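Local coordinates for putative thiosugar synthase (Amycolatopsis orientalis, PDB 4N6E) that probably builds a thiosugar by taking sulfur from the C-terminus of a small ThiS/MoaD-type carrier protein, with which it forms a complex, at the interface of chains A and B. Sequence-based numbering; all coordinates share one arbitrary frame. Chains: chain A, Putative thiosugar synthase; chain B, ThiS/MoaD family protein.

Contact 1: the interface of chains A and B. Residues chain A 64-67, 70, 80, 104; chain B 54-55, 86-87.
B:Phe55 pushes its ring into a greasy notch of chain A lined by A:Leu66, A:Trp80, A:Leu104 and A:Ala70. Its CG lies anti to the carbonyl carbon (chi1 -65°), which swings the ring toward chain A and lets it sit between two layers. On one face the CB of A:Leu66 rests off-centre, 4.0 Å from the centroid of the B:Phe55 ring, a CH-pi contact; the opposite face is covered from within chain B by CG of B:Arg54. Other side chains of chain A meet the rim. CD2 of A:Leu104 comes in at the edge, in the ring plane, 3.8 Å from CD1 of B:Phe55, and the six-membered end of the A:Trp80 indole meets the ring tip, CH2 to B:Phe55 CZ 3.8 Å. A:Ala70 CB closes the CE2 corner. Beyond the ring, A:Leu66 forks: CD2 reaches CB of B:Ala86 at 3.9 Å, while CD1 lies along the backbone of B:Val87. At the polar rim, the backbone N of A:Leu66 donates a hydrogen bond to O of B:Ala86 at 3.2 Å, beside an antiparallel bridge of A:Leu65 with B:Val87. Helix 66-72, strand 79-83 and the end of helix 90-104, parts of the ThiG-family (beta/alpha) barrel, form the notch; the beta-grasp carrier inserts the loop before its strand 56-60.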
loop_
_atom_site.group_PDB
_atom_site.type_symbol
_atom_site.label_atom_id
_atom_site.label_comp_id
_atom_site.label_asym_id
_atom_site.label_seq_id
_atom_site.Cartn_x
_atom_site.Cartn_y
_atom_site.Cartn_z
ATOM N N LEU A 64 29.468 6.580 -2.822
ATOM C CA LEU A 64 30.038 7.420 -1.758
ATOM C C LEU A 64 30.984 6.687 -0.796
ATOM O O LEU A 64 30.792 5.518 -0.491
ATOM C CB LEU A 64 28.901 8.082 -0.974
ATOM C CG LEU A 64 28.058 9.067 -1.800
ATOM C CD1 LEU A 64 26.709 9.325 -1.154
ATOM C CD2 LEU A 64 28.811 10.372 -2.028
ATOM N N LEU A 65 32.007 7.387 -0.325
ATOM C CA LEU A 65 32.966 6.839 0.639
ATOM C C LEU A 65 32.376 6.766 2.038
ATOM O O LEU A 65 31.747 7.724 2.483
ATOM C CB LEU A 65 34.198 7.740 0.703
ATOM C CG LEU A 65 35.035 7.816 -0.568
ATOM C CD1 LEU A 65 35.791 9.133 -0.678
ATOM C CD2 LEU A 65 35.986 6.635 -0.579
ATOM N N LEU A 66 32.609 5.659 2.742
ATOM C CA LEU A 66 32.229 5.568 4.153
ATOM C C LEU A 66 32.848 6.659 5.015
ATOM O O LEU A 66 32.250 7.071 6.007
ATOM C CB LEU A 66 32.569 4.198 4.748
ATOM C CG LEU A 66 31.373 3.259 4.763
ATOM C CD1 LEU A 66 30.884 3.019 3.348
ATOM C CD2 LEU A 66 31.728 1.952 5.428
ATOM N N MET A 67 34.048 7.106 4.656
ATOM C CA MET A 67 34.660 8.270 5.306
ATOM C C MET A 67 33.689 9.436 5.361
ATOM O O MET A 67 33.446 9.995 6.427
ATOM C CB MET A 67 35.876 8.733 4.524
ATOM C CG MET A 67 37.093 7.866 4.696
ATOM S SD MET A 67 38.504 8.723 3.988
ATOM C CE MET A 67 38.174 8.541 2.245
ATOM N N ALA A 70 30.234 8.511 7.269
ATOM C CA ALA A 70 30.377 8.404 8.723
ATOM C C ALA A 70 30.289 9.745 9.437
ATOM O O ALA A 70 29.804 9.809 10.553
ATOM C CB ALA A 70 31.694 7.726 9.073
ATOM N N TRP A 80 25.171 -3.187 10.048
ATOM C CA TRP A 80 26.003 -3.098 8.848
ATOM C C TRP A 80 26.008 -4.428 8.140
ATOM O O TRP A 80 26.305 -5.448 8.751
ATOM C CB TRP A 80 27.454 -2.755 9.213
ATOM C CG TRP A 80 27.679 -1.353 9.683
ATOM C CD1 TRP A 80 26.837 -0.592 10.435
ATOM C CD2 TRP A 80 28.843 -0.567 9.464
ATOM N NE1 TRP A 80 27.398 0.635 10.674
ATOM C CE2 TRP A 80 28.636 0.672 10.093
ATOM C CE3 TRP A 80 30.049 -0.791 8.798
ATOM C CZ2 TRP A 80 29.588 1.681 10.079
ATOM C CZ3 TRP A 80 30.989 0.207 8.780
ATOM C CH2 TRP A 80 30.757 1.431 9.414
ATOM N N LEU A 104 36.267 -4.604 7.876
ATOM C CA LEU A 104 35.209 -3.962 8.679
ATOM C C LEU A 104 34.590 -4.882 9.709
ATOM O O LEU A 104 33.758 -4.438 10.492
ATOM C CB LEU A 104 34.085 -3.416 7.780
ATOM C CG LEU A 104 34.496 -2.453 6.663
ATOM C CD1 LEU A 104 33.303 -2.011 5.825
ATOM C CD2 LEU A 104 35.198 -1.253 7.259
ATOM N N ARG B 54 40.638 3.682 8.804
ATOM C CA ARG B 54 39.833 2.465 9.011
ATOM C C ARG B 54 38.960 2.073 7.788
ATOM O O ARG B 54 38.681 0.898 7.583
ATOM C CB ARG B 54 38.958 2.622 10.261
ATOM C CG ARG B 54 37.911 3.734 10.158
ATOM C CD ARG B 54 36.961 3.790 11.358
ATOM N NE ARG B 54 36.365 2.487 11.686
ATOM C CZ ARG B 54 35.335 2.305 12.513
ATOM N NH1 ARG B 54 34.734 3.338 13.101
ATOM N NH2 ARG B 54 34.890 1.073 12.738
ATOM N N PHE B 55 38.551 3.058 6.984
ATOM C CA PHE B 55 37.701 2.842 5.816
ATOM C C PHE B 55 38.459 2.879 4.505
ATOM O O PHE B 55 37.866 3.124 3.442
ATOM C CB PHE B 55 36.583 3.883 5.792
ATOM C CG PHE B 55 35.634 3.760 6.946
ATOM C CD1 PHE B 55 35.240 2.508 7.397
ATOM C CD2 PHE B 55 35.143 4.882 7.587
ATOM C CE1 PHE B 55 34.377 2.377 8.469
ATOM C CE2 PHE B 55 34.279 4.758 8.664
ATOM C CZ PHE B 55 33.891 3.503 9.107
ATOM N N ALA B 86 36.294 1.594 1.328
ATOM C CA ALA B 86 34.974 1.124 1.708
ATOM C C ALA B 86 33.953 2.074 1.117
ATOM O O ALA B 86 34.094 3.278 1.252
ATOM C CB ALA B 86 34.848 1.109 3.223
ATOM N N VAL B 87 32.932 1.535 0.456
ATOM C CA VAL B 87 31.927 2.377 -0.179
ATOM C C VAL B 87 30.482 1.938 0.063
ATOM O O VAL B 87 30.206 0.823 0.510
ATOM C CB VAL B 87 32.173 2.499 -1.688
ATOM C CG1 VAL B 87 33.552 3.080 -1.954
ATOM C CG2 VAL B 87 32.005 1.164 -2.384
#

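Contact 2: the interface of chains A and B. Residues chain A 29-31, 52, 63-64, 69; chain B 88-90.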
loop_
_atom_site.group_PDB
_atom_site.type_symbol
_atom_site.label_atom_id
_atom_site.label_comp_id
_atom_site.label_asym_id
_atom_site.label_seq_id
_atom_site.Cartn_x
_atom_site.Cartn_y
_atom_site.Cartn_z
ATOM N N GLY A 29 19.112 0.221 -0.805
ATOM C CA GLY A 29 20.437 0.195 -1.388
ATOM C C GLY A 29 20.820 1.598 -1.793
ATOM O O GLY A 29 19.986 2.347 -2.289
ATOM N N ILE A 30 22.095 1.932 -1.612
ATOM C CA ILE A 30 22.524 3.318 -1.583
ATOM C C ILE A 30 23.695 3.639 -2.515
ATOM O O ILE A 30 24.284 4.720 -2.418
ATOM C CB ILE A 30 22.853 3.740 -0.122
ATOM C CG1 ILE A 30 23.828 2.755 0.531
ATOM C CG2 ILE A 30 21.574 3.811 0.706
ATOM C CD1 ILE A 30 24.427 3.214 1.845
ATOM N N GLU A 31 24.014 2.733 -3.437
ATOM C CA GLU A 31 25.217 2.883 -4.261
ATOM C C GLU A 31 25.088 3.893 -5.415
ATOM O O GLU A 31 26.096 4.266 -6.019
ATOM C CB GLU A 31 25.698 1.521 -4.776
ATOM C CG GLU A 31 25.255 1.116 -6.183
ATOM C CD GLU A 31 23.806 0.717 -6.278
ATOM O OE1 GLU A 31 23.378 0.294 -7.379
ATOM O OE2 GLU A 31 23.093 0.823 -5.265
ATOM N N ILE A 52 24.264 -0.602 4.038
ATOM C CA ILE A 52 24.846 -1.524 3.080
ATOM C C ILE A 52 26.168 -1.018 2.514
ATOM O O ILE A 52 26.262 0.059 1.875
ATOM C CB ILE A 52 23.885 -1.801 1.914
ATOM C CG1 ILE A 52 22.561 -2.371 2.453
ATOM C CG2 ILE A 52 24.531 -2.777 0.934
ATOM C CD1 ILE A 52 21.485 -2.571 1.414
ATOM N N SER A 63 30.372 5.263 -6.053
ATOM C CA SER A 63 29.494 5.331 -4.892
ATOM C C SER A 63 30.221 5.931 -3.698
ATOM O O SER A 63 31.428 5.809 -3.575
ATOM C CB SER A 63 28.922 3.946 -4.553
ATOM O OG SER A 63 29.847 3.139 -3.839
ATOM N N LEU A 64 29.468 6.580 -2.822
ATOM C CA LEU A 64 30.038 7.420 -1.758
ATOM C C LEU A 64 30.984 6.687 -0.796
ATOM O O LEU A 64 30.792 5.518 -0.491
ATOM C CB LEU A 64 28.901 8.082 -0.974
ATOM C CG LEU A 64 28.058 9.067 -1.800
ATOM C CD1 LEU A 64 26.709 9.325 -1.154
ATOM C CD2 LEU A 64 28.811 10.372 -2.028
ATOM N N LEU A 69 30.409 9.451 4.615
ATOM C CA LEU A 69 29.112 9.102 5.184
ATOM C C LEU A 69 29.173 9.076 6.711
ATOM O O LEU A 69 28.281 9.574 7.371
ATOM C CB LEU A 69 28.631 7.752 4.631
ATOM C CG LEU A 69 28.224 7.769 3.152
ATOM C CD1 LEU A 69 28.310 6.394 2.526
ATOM C CD2 LEU A 69 26.819 8.299 2.995
ATOM N N ALA B 88 29.576 2.868 -0.221
ATOM C CA ALA B 88 28.152 2.630 -0.164
ATOM C C ALA B 88 27.797 1.503 -1.116
ATOM O O ALA B 88 28.204 1.516 -2.275
ATOM C CB ALA B 88 27.397 3.895 -0.559
ATOM N N GLY B 89 27.026 0.539 -0.618
ATOM C CA GLY B 89 26.643 -0.619 -1.412
ATOM C C GLY B 89 25.198 -0.576 -1.838
ATOM O O GLY B 89 24.380 0.102 -1.216
ATOM N N GLY B 90 24.901 -1.306 -2.914
ATOM C CA GLY B 90 23.543 -1.425 -3.458
ATOM C C GLY B 90 22.923 -2.801 -3.258
ATOM O O GLY B 90 21.721 -3.007 -3.489
ATOM O OXT GLY B 90 23.610 -3.750 -2.873
#
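B:Ala88 and B:Gly89 take the hydrogen bonds found here, whereas B:Gly90 meets the chain A residues at hand through van der Waals contacts. On the tight side, the hydroxyl OG of A:Ser63 donates to O of B:Ala88 at 2.8 Å, lying in the carbonyl plane on a lone pair; a chi1 of 80°, with OG between the backbone N and the carbonyl carbon, points it there. N of B:Ala88 in turn bonds O of A:Leu64 (2.9 Å). The methyl of B:Ala88 faces CD1 of A:Ile30 at 3.9 Å and CD1 of A:Leu69 at 4.1 Å. One residue on, both backbone polar groups of B:Gly89 are used: N gives to O of A:Ile52 (2.7 Å), and O accepts from N of A:Ile30 (3.0 Å). CG2 of A:Ile52 packs against the backbone of B:Gly89. At the looser end, CB of A:Glu31 lies 3.5 Å from N of B:Gly90; its carboxylate placement is doubtful. An alanine here would probably remove the carboxylate beside B:Gly90 and open a gap there. The carrier's C-terminal Gly-Gly motif, which bears the thiocarboxylate sulfur but is modelled as an ordinary carboxylate, runs between the loop after strand 26-28, strand 50-54 and the segment leading into helix 66-72.

Contact 3: the interface of chains A and B. Residues chain A 52-54, 66; chain B 86-89.
A:Thr54 turns CG2 toward the carrier tail because its OG1 stands anti to the backbone N (chi1 -170°), leaving the methyl between N and the carbonyl carbon. B:Val87 meets it with CG2 in the same kind of position, CG1 being anti to the carbonyl carbon (chi1 -59°). The two methyls approach on oblique lines, A:Thr54 CG2 to B:Val87 CG2 3.7 Å. That same threonine methyl also reaches CA of B:Gly89 at 3.6 Å, so it spans two residues of the tail on one side of the strand pair. Between the backbones, A:Thr54 and B:Val87 exchange a pair of hydrogen bonds: N of A:Thr54 to O of B:Val87 at 2.8 Å, and N of B:Val87 to O of A:Thr54 at 2.9 Å. A:Thr53 faces B:Ala88 in the antiparallel ladder, and the bond from B:Gly89 to A:Ile52 continues it. With A:Leu66 beside the B:Val87 backbone, the tail lies between strand 50-54 and the segment leading into helix 66-72. By pairing the tail with the end of strand 50-54 mainly through backbone bonds, the site holds it extended and sets its register, and is likely to direct the sulfur-bearing C-terminus into the synthase.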
loop_
_atom_site.group_PDB
_atom_site.type_symbol
_atom_site.label_atom_id
_atom_site.label_comp_id
_atom_site.label_asym_id
_atom_site.label_seq_id
_atom_site.Cartn_x
_atom_site.Cartn_y
_atom_site.Cartn_z
ATOM N N ILE A 52 24.264 -0.602 4.038
ATOM C CA ILE A 52 24.846 -1.524 3.080
ATOM C C ILE A 52 26.168 -1.018 2.514
ATOM O O ILE A 52 26.262 0.059 1.875
ATOM C CB ILE A 52 23.885 -1.801 1.914
ATOM C CG1 ILE A 52 22.561 -2.371 2.453
ATOM C CG2 ILE A 52 24.531 -2.777 0.934
ATOM C CD1 ILE A 52 21.485 -2.571 1.414
ATOM N N THR A 53 27.182 -1.860 2.687
ATOM C CA THR A 53 28.554 -1.470 2.458
ATOM C C THR A 53 29.235 -2.446 1.502
ATOM O O THR A 53 28.876 -3.627 1.457
ATOM C CB THR A 53 29.265 -1.361 3.824
ATOM O OG1 THR A 53 30.499 -0.656 3.676
ATOM C CG2 THR A 53 29.526 -2.718 4.424
ATOM N N THR A 54 30.196 -1.964 0.716
ATOM C CA THR A 54 30.922 -2.845 -0.206
ATOM C C THR A 54 32.279 -2.298 -0.624
ATOM O O THR A 54 32.749 -1.291 -0.109
ATOM C CB THR A 54 30.062 -3.128 -1.474
ATOM O OG1 THR A 54 30.664 -4.164 -2.279
ATOM C CG2 THR A 54 29.877 -1.866 -2.315
ATOM N N LEU A 66 32.609 5.659 2.742
ATOM C CA LEU A 66 32.229 5.568 4.153
ATOM C C LEU A 66 32.848 6.659 5.015
ATOM O O LEU A 66 32.250 7.071 6.007
ATOM C CB LEU A 66 32.569 4.198 4.748
ATOM C CG LEU A 66 31.373 3.259 4.763
ATOM C CD1 LEU A 66 30.884 3.019 3.348
ATOM C CD2 LEU A 66 31.728 1.952 5.428
ATOM N N ALA B 86 36.294 1.594 1.328
ATOM C CA ALA B 86 34.974 1.124 1.708
ATOM C C ALA B 86 33.953 2.074 1.117
ATOM O O ALA B 86 34.094 3.278 1.252
ATOM C CB ALA B 86 34.848 1.109 3.223
ATOM N N VAL B 87 32.932 1.535 0.456
ATOM C CA VAL B 87 31.927 2.377 -0.179
ATOM C C VAL B 87 30.482 1.938 0.063
ATOM O O VAL B 87 30.206 0.823 0.510
ATOM C CB VAL B 87 32.173 2.499 -1.688
ATOM C CG1 VAL B 87 33.552 3.080 -1.954
ATOM C CG2 VAL B 87 32.005 1.164 -2.384
ATOM N N ALA B 88 29.576 2.868 -0.221
ATOM C CA ALA B 88 28.152 2.630 -0.164
ATOM C C ALA B 88 27.797 1.503 -1.116
ATOM O O ALA B 88 28.204 1.516 -2.275
ATOM C CB ALA B 88 27.397 3.895 -0.559
ATOM N N GLY B 89 27.026 0.539 -0.618
ATOM C CA GLY B 89 26.643 -0.619 -1.412
ATOM C C GLY B 89 25.198 -0.576 -1.838
ATOM O O GLY B 89 24.380 0.102 -1.216
#

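The three contacts follow the carrier from its globular body to its last residue. Contact 1 and contact 2 lie about 9 Å apart between the centres of their C-alpha atoms and share A:Leu64; contact 3 is about 6 Å from contact 1, with A:Leu66, B:Ala86 and B:Val87 in common, and about 5 Å from contact 2, with A:Ile52, B:Ala88 and B:Gly89 in common. Contact 1 docks the body, contact 3 fixes the tail's register on strand 50-54, and contact 2 probably directs its end into the synthase. Together they suit the delivery of sulfur by a carrier to its synthase, in each carrier–synthase pair of the assembly.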